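Local coordinates for protein glycerol kinase, putative (Plasmodium falciparum, PDB 2W40) that probably phosphorylates glycerol with ATP to give sn-glycerol 3-phosphate, as a member of the FGGY kinase family in the sugar kinase/HSP70/actin superfamily, at residues S2-L7 with Y21-N26; I76-I81 with L454-W459. One frame throughout, in Å; residues are numbered along the deposited sequence.

Interaction 1: S2-L7 with Y21-N26; sequences SMNVIL and YDEELN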
loop_
_atom_site.group_PDB
_atom_site.type_symbol
_atom_site.label_atom_id
_atom_site.label_comp_id
_atom_site.label_asym_id
_atom_site.label_seq_id
_atom_site.Cartn_x
_atom_site.Cartn_y
_atom_site.Cartn_z
ATOM N N SER C 2 -35.273 -4.887 -41.705
ATOM C CA SER C 2 -34.255 -5.966 -41.897
ATOM C C SER C 2 -32.890 -5.431 -41.865
ATOM O O SER C 2 -32.560 -4.508 -42.605
ATOM C CB SER C 2 -34.452 -6.660 -43.193
ATOM O OG SER C 2 -35.823 -6.914 -43.214
ATOM N N MET C 3 -32.099 -6.056 -41.017
ATOM C CA MET C 3 -30.912 -5.421 -40.537
ATOM C C MET C 3 -29.708 -6.342 -40.805
ATOM O O MET C 3 -29.739 -7.473 -40.358
ATOM C CB MET C 3 -31.003 -5.151 -39.016
ATOM C CG MET C 3 -29.786 -4.500 -38.319
ATOM S SD MET C 3 -29.237 -2.968 -39.074
ATOM C CE MET C 3 -30.150 -1.814 -38.089
ATOM N N ASN C 4 -28.729 -5.851 -41.567
ATOM C CA ASN C 4 -27.478 -6.589 -41.681
ATOM C C ASN C 4 -26.561 -6.158 -40.543
ATOM O O ASN C 4 -26.404 -4.965 -40.286
ATOM C CB ASN C 4 -26.753 -6.281 -42.944
ATOM C CG ASN C 4 -27.457 -6.770 -44.160
ATOM O OD1 ASN C 4 -28.339 -7.607 -44.148
ATOM N ND2 ASN C 4 -27.015 -6.236 -45.274
ATOM N N VAL C 5 -25.916 -7.196 -39.945
ATOM C CA VAL C 5 -24.918 -6.912 -38.931
ATOM C C VAL C 5 -23.672 -7.756 -39.032
ATOM O O VAL C 5 -23.668 -8.796 -39.636
ATOM C CB VAL C 5 -25.498 -7.073 -37.486
ATOM C CG1 VAL C 5 -26.730 -6.077 -37.179
ATOM C CG2 VAL C 5 -25.842 -8.498 -37.263
ATOM N N ILE C 6 -22.624 -7.226 -38.419
ATOM C CA ILE C 6 -21.315 -7.867 -38.280
ATOM C C ILE C 6 -21.174 -8.174 -36.778
ATOM O O ILE C 6 -21.302 -7.264 -35.941
ATOM C CB ILE C 6 -20.170 -6.983 -38.741
ATOM C CG1 ILE C 6 -20.352 -6.533 -40.182
ATOM C CG2 ILE C 6 -18.776 -7.688 -38.507
ATOM C CD1 ILE C 6 -19.487 -5.291 -40.459
ATOM N N LEU C 7 -20.888 -9.434 -36.450
ATOM C CA LEU C 7 -20.577 -9.765 -35.016
ATOM C C LEU C 7 -19.064 -9.629 -34.811
ATOM O O LEU C 7 -18.290 -10.274 -35.518
ATOM C CB LEU C 7 -21.063 -11.148 -34.580
ATOM C CG LEU C 7 -20.658 -11.759 -33.256
ATOM C CD1 LEU C 7 -20.909 -10.769 -32.090
ATOM C CD2 LEU C 7 -21.122 -13.181 -33.004
ATOM N N TYR C 21 -22.315 -4.687 -35.013
ATOM C CA TYR C 21 -22.168 -3.493 -35.789
ATOM C C TYR C 21 -23.054 -3.524 -37.027
ATOM O O TYR C 21 -23.129 -4.528 -37.713
ATOM C CB TYR C 21 -20.739 -3.247 -36.235
ATOM C CG TYR C 21 -19.775 -2.897 -35.116
ATOM C CD1 TYR C 21 -19.495 -1.576 -34.849
ATOM C CD2 TYR C 21 -19.008 -3.845 -34.460
ATOM C CE1 TYR C 21 -18.632 -1.180 -33.884
ATOM C CE2 TYR C 21 -18.175 -3.452 -33.454
ATOM C CZ TYR C 21 -17.946 -2.103 -33.194
ATOM O OH TYR C 21 -17.058 -1.664 -32.238
ATOM N N ASP C 22 -23.703 -2.397 -37.289
ATOM C CA ASP C 22 -24.406 -2.254 -38.577
ATOM C C ASP C 22 -23.300 -1.962 -39.635
ATOM O O ASP C 22 -22.141 -1.827 -39.321
ATOM C CB ASP C 22 -25.492 -1.179 -38.527
ATOM C CG ASP C 22 -24.982 0.234 -38.460
ATOM O OD1 ASP C 22 -23.812 0.560 -38.733
ATOM O OD2 ASP C 22 -25.898 1.083 -38.207
ATOM N N GLU C 23 -23.661 -1.829 -40.921
ATOM C CA GLU C 23 -22.686 -1.664 -41.973
ATOM C C GLU C 23 -22.117 -0.286 -42.127
ATOM O O GLU C 23 -21.250 -0.068 -42.968
ATOM C CB GLU C 23 -23.228 -2.246 -43.274
ATOM C CG GLU C 23 -23.583 -3.727 -43.139
ATOM C CD GLU C 23 -24.104 -4.419 -44.362
ATOM O OE1 GLU C 23 -24.888 -3.778 -45.052
ATOM O OE2 GLU C 23 -23.737 -5.586 -44.627
ATOM N N GLU C 24 -22.597 0.667 -41.304
ATOM C CA GLU C 24 -21.983 1.979 -41.106
ATOM C C GLU C 24 -21.175 2.068 -39.829
ATOM O O GLU C 24 -20.687 3.118 -39.448
ATOM C CB GLU C 24 -23.070 3.085 -41.205
ATOM C CG GLU C 24 -23.821 3.063 -42.589
ATOM C CD GLU C 24 -22.927 3.623 -43.777
ATOM O OE1 GLU C 24 -21.983 4.452 -43.515
ATOM O OE2 GLU C 24 -23.170 3.227 -44.984
ATOM N N LEU C 25 -20.911 0.877 -39.261
ATOM C CA LEU C 25 -20.037 0.739 -38.101
ATOM C C LEU C 25 -20.572 1.472 -36.862
ATOM O O LEU C 25 -19.815 1.803 -35.920
ATOM C CB LEU C 25 -18.596 1.122 -38.453
ATOM C CG LEU C 25 -17.928 0.249 -39.487
ATOM C CD1 LEU C 25 -16.549 0.824 -39.800
ATOM C CD2 LEU C 25 -17.938 -1.301 -39.045
ATOM N N ASN C 26 -21.881 1.543 -36.788
ATOM C CA ASN C 26 -22.596 1.889 -35.546
ATOM C C ASN C 26 -22.869 0.604 -34.728
ATOM O O ASN C 26 -23.269 -0.409 -35.291
ATOM C CB ASN C 26 -23.979 2.516 -35.837
ATOM C CG ASN C 26 -23.928 3.718 -36.749
ATOM O OD1 ASN C 26 -24.560 3.723 -37.870
ATOM N ND2 ASN C 26 -23.220 4.746 -36.316
HETATM O O HOH W 1 -26.295 -2.615 -41.698
#
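Strand residues V5 and I6 run antiparallel to the end of the next strand, with I6 and Y21 as a hydrogen-bonded pair: I6 N donates to Y21 O at 2.8 Å and Y21 N returns to I6 O at 2.9 Å, both in the carbonyl plane. Beyond Y21 the backbone turns away at D22, and a water takes over the bridging, donating to N4 O at 2.7 Å and accepting from E23 N.

N4 and E23 carry the side-chain contact. N4 places CG beside its own N, anti to the carbonyl carbon (chi1 -67°), while the E23 chain runs extended past CG and crosses it obliquely. Their amide and carboxylate planes are 72° apart. N4 ND2 gives E23 OE1 a straight but weak hydrogen bond at 3.3 Å. The stronger hold on the carboxylate is the salt bridge from K77 NZ to E23 OE2, which should favour its ionised form. One residue before N4, M3 SD meets D22 CB at 4.2 Å.

The corner is a type I turn, D22 to L25, with L25 at positive phi and D22 N bonded to N26 O, as in a turn followed by a G1 bulge. D22 sets CG in the crowded position between N and the carbonyl carbon, so OD1 receives N26 N at 2.9 Å from above the carboxylate plane and, weakly, E24 N.

This is the first hairpin pair of the actin-like domain's sheet. I6 and Y21 point to the same face, where helix 443-455 packs on them through A449 and Y21 OH bonds to S445 OG; V5 touches V28 of strand 27-34, and strand 74-83 pairs along the other edge of strand 3-11.

Interaction 2: I76-I81 with L454-W459; sequences IKCIGI and LEVKIW. With GOL (glycerol), chain B; EDO (1,2-ethanediol), chain D; EDO (1,2-ethanediol), chain E.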
loop_
_atom_site.group_PDB
_atom_site.type_symbol
_atom_site.label_atom_id
_atom_site.label_comp_id
_atom_site.label_asym_id
_atom_site.label_seq_id
_atom_site.Cartn_x
_atom_site.Cartn_y
_atom_site.Cartn_z
ATOM N N ILE C 76 -26.760 -11.908 -40.030
ATOM C CA ILE C 76 -25.350 -11.822 -39.511
ATOM C C ILE C 76 -24.461 -12.143 -40.699
ATOM O O ILE C 76 -24.481 -13.236 -41.181
ATOM C CB ILE C 76 -25.066 -12.801 -38.327
ATOM C CG1 ILE C 76 -26.136 -12.622 -37.276
ATOM C CG2 ILE C 76 -23.699 -12.583 -37.807
ATOM C CD1 ILE C 76 -26.187 -13.581 -36.231
ATOM N N LYS C 77 -23.737 -11.166 -41.197
ATOM C CA LYS C 77 -22.971 -11.305 -42.429
ATOM C C LYS C 77 -21.693 -12.119 -42.214
ATOM O O LYS C 77 -21.252 -12.894 -43.072
ATOM C CB LYS C 77 -22.600 -9.941 -42.971
ATOM C CG LYS C 77 -23.827 -9.154 -43.534
ATOM C CD LYS C 77 -24.371 -9.875 -44.673
ATOM C CE LYS C 77 -25.195 -8.948 -45.546
ATOM N NZ LYS C 77 -24.330 -7.848 -46.255
ATOM N N CYS C 78 -21.086 -11.867 -41.056
ATOM C CA CYS C 78 -19.782 -12.470 -40.741
ATOM C C CYS C 78 -19.463 -12.229 -39.281
ATOM O O CYS C 78 -20.115 -11.438 -38.596
ATOM C CB CYS C 78 -18.716 -11.850 -41.594
ATOM S SG CYS C 78 -18.684 -10.110 -41.585
ATOM N N ILE C 79 -18.369 -12.890 -38.838
ATOM C CA ILE C 79 -17.875 -12.816 -37.462
ATOM C C ILE C 79 -16.401 -12.458 -37.524
ATOM O O ILE C 79 -15.659 -13.091 -38.267
ATOM C CB ILE C 79 -18.102 -14.153 -36.682
ATOM C CG1 ILE C 79 -19.582 -14.453 -36.602
ATOM C CG2 ILE C 79 -17.365 -14.128 -35.360
ATOM C CD1 ILE C 79 -19.842 -15.970 -36.190
ATOM N N GLY C 80 -15.974 -11.451 -36.774
ATOM C CA GLY C 80 -14.535 -11.180 -36.523
ATOM C C GLY C 80 -14.213 -11.481 -35.042
ATOM O O GLY C 80 -15.052 -11.307 -34.149
ATOM N N ILE C 81 -13.007 -12.013 -34.845
ATOM C CA ILE C 81 -12.537 -12.441 -33.554
ATOM C C ILE C 81 -11.285 -11.658 -33.190
ATOM O O ILE C 81 -10.338 -11.540 -33.995
ATOM C CB ILE C 81 -12.234 -13.947 -33.543
ATOM C CG1 ILE C 81 -13.579 -14.667 -33.653
ATOM C CG2 ILE C 81 -11.461 -14.336 -32.271
ATOM C CD1 ILE C 81 -13.557 -16.159 -33.680
ATOM N N LEU C 454 -14.483 -6.586 -44.516
ATOM C CA LEU C 454 -13.645 -6.467 -45.725
ATOM C C LEU C 454 -13.511 -7.828 -46.408
ATOM O O LEU C 454 -13.628 -7.923 -47.628
ATOM C CB LEU C 454 -12.314 -5.914 -45.405
ATOM C CG LEU C 454 -12.260 -4.365 -45.215
ATOM C CD1 LEU C 454 -10.870 -3.936 -44.657
ATOM C CD2 LEU C 454 -12.681 -3.488 -46.451
ATOM N N GLU C 455 -13.418 -8.890 -45.597
ATOM C CA GLU C 455 -13.202 -10.244 -46.133
ATOM C C GLU C 455 -14.450 -10.700 -46.943
ATOM O O GLU C 455 -14.309 -11.418 -47.991
ATOM C CB GLU C 455 -12.858 -11.234 -45.024
ATOM C CG GLU C 455 -12.764 -12.651 -45.560
ATOM C CD GLU C 455 -11.640 -13.035 -46.486
ATOM O OE1 GLU C 455 -10.711 -12.186 -46.745
ATOM O OE2 GLU C 455 -11.602 -14.271 -46.917
ATOM N N VAL C 456 -15.651 -10.302 -46.534
ATOM C CA VAL C 456 -16.861 -10.655 -47.276
ATOM C C VAL C 456 -17.434 -9.515 -48.177
ATOM O O VAL C 456 -18.582 -9.611 -48.660
ATOM C CB VAL C 456 -17.960 -11.222 -46.356
ATOM C CG1 VAL C 456 -17.542 -12.562 -45.702
ATOM C CG2 VAL C 456 -18.396 -10.224 -45.280
ATOM N N LYS C 457 -16.607 -8.499 -48.414
ATOM C CA LYS C 457 -16.866 -7.400 -49.341
ATOM C C LYS C 457 -18.077 -6.543 -48.962
ATOM O O LYS C 457 -18.851 -6.066 -49.849
ATOM C CB LYS C 457 -17.111 -7.938 -50.739
ATOM C CG LYS C 457 -16.195 -9.081 -51.253
ATOM C CD LYS C 457 -14.862 -8.632 -51.341
ATOM C CE LYS C 457 -13.979 -9.649 -52.199
ATOM N NZ LYS C 457 -12.560 -9.347 -51.892
ATOM N N ILE C 458 -18.248 -6.289 -47.655
ATOM C CA ILE C 458 -19.309 -5.343 -47.166
ATOM C C ILE C 458 -19.053 -3.964 -47.741
ATOM O O ILE C 458 -19.987 -3.274 -48.147
ATOM C CB ILE C 458 -19.403 -5.255 -45.630
ATOM C CG1 ILE C 458 -19.807 -6.616 -45.099
ATOM C CG2 ILE C 458 -20.334 -4.126 -45.245
ATOM C CD1 ILE C 458 -20.156 -6.753 -43.614
ATOM N N TRP C 459 -17.777 -3.572 -47.757
ATOM C CA TRP C 459 -17.306 -2.344 -48.369
ATOM C C TRP C 459 -16.283 -2.850 -49.370
ATOM O O TRP C 459 -15.629 -3.929 -49.171
ATOM C CB TRP C 459 -16.618 -1.473 -47.305
ATOM C CG TRP C 459 -17.354 -1.427 -45.998
ATOM C CD1 TRP C 459 -18.443 -0.672 -45.676
ATOM C CD2 TRP C 459 -17.003 -2.126 -44.753
ATOM N NE1 TRP C 459 -18.823 -0.899 -44.388
ATOM C CE2 TRP C 459 -17.973 -1.808 -43.808
ATOM C CE3 TRP C 459 -16.023 -3.060 -44.411
ATOM C CZ2 TRP C 459 -17.981 -2.336 -42.511
ATOM C CZ3 TRP C 459 -16.018 -3.564 -43.122
ATOM C CH2 TRP C 459 -16.982 -3.232 -42.193
HETATM C C1 GOL B . -21.828 -9.283 -49.608
HETATM O O1 GOL B . -21.216 -8.361 -48.750
HETATM C C2 GOL B . -22.709 -10.323 -48.911
HETATM O O2 GOL B . -23.664 -9.831 -47.986
HETATM C C3 GOL B . -23.343 -11.238 -49.964
HETATM O O3 GOL B . -24.726 -11.515 -49.761
HETATM C C1 EDO D . -28.020 -15.269 -39.003
HETATM O O1 EDO D . -28.142 -14.366 -40.111
HETATM C C2 EDO D . -29.213 -15.657 -38.099
HETATM O O2 EDO D . -30.151 -14.577 -37.869
HETATM C C1 EDO E . -9.586 -6.914 -47.337
HETATM O O1 EDO E . -9.053 -6.030 -48.331
HETATM C C2 EDO E . -8.972 -8.257 -47.489
HETATM O O2 EDO E . -9.968 -9.179 -47.981
#
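C78 makes the heart of this contact, where the end of helix 443-455, closed by a Schellman motif, meets strand 74-83. Its SG lies 3.7 Å from V456 CG2 and 4.2 Å from I458 CD1. Both C78 SG and V456 CG2 occupy the crowded position between backbone N and carbonyl carbon; the methyl meets the sulfur from the side, nearly at right angles to the C78 CB-SG bond, and lies 4.0 Å from C78 CB. I458 sends CD1 out on an extended chain, and it also reaches K77 CB at 4.1 Å.

A glycerol molecule adds the polar bridge. K77 NZ donates to its O2 at 2.7 Å, and its O1 donates to V456 O at 2.9 Å, a carbonyl at the helix end. The lysine gets there by bending at chi2 and chi4, and its ammonium also holds E23 in a salt bridge. This glycerol sits away from the ADP-binding residues.

Behind the first shell, backbone shape does the positioning. K77 takes helix-like angles (phi -76°, psi -39°) within the strand, and the resulting kink lets two consecutive side chains, K77 and C78, both start toward the loop. On the other segment, V456 is the first residue to leave helical angles. The positive phi of K457, the C-prime residue, turns the chain out of the helix, with K457 N bonded to L454 O (3.1 Å) and I458 N to the carbonyl of G453; V456 and I458 both start toward the strand. I6 and T243, from the strands flanking 74-83, share this surface: I6 packs on C78 and I458, and T243 on C78 and V456. Finally, W459 lies against its predecessor, with I458 CG2 3.6 Å above one face of the indole, offset toward the rim.

From the N terminus, interaction 1 closes first: strand 3-11 turns back as strand 15-21, and the short loop between residues 7 and 21 is complete before strand 74-83 begins. Interaction 2 then closes a far longer loop of more than 370 residues, in series with the first. The two neither nest nor cross, but they share a sheet and touch, with centres about 10 Å apart. V5 O probably accepts a hydrogen bond from K77 N, and I6 CG1 packs on I458 CD1. Together they tie the middle strands of the N-terminal sheet to the end of helix 443-455, which belongs to the C-terminal part of the sequence.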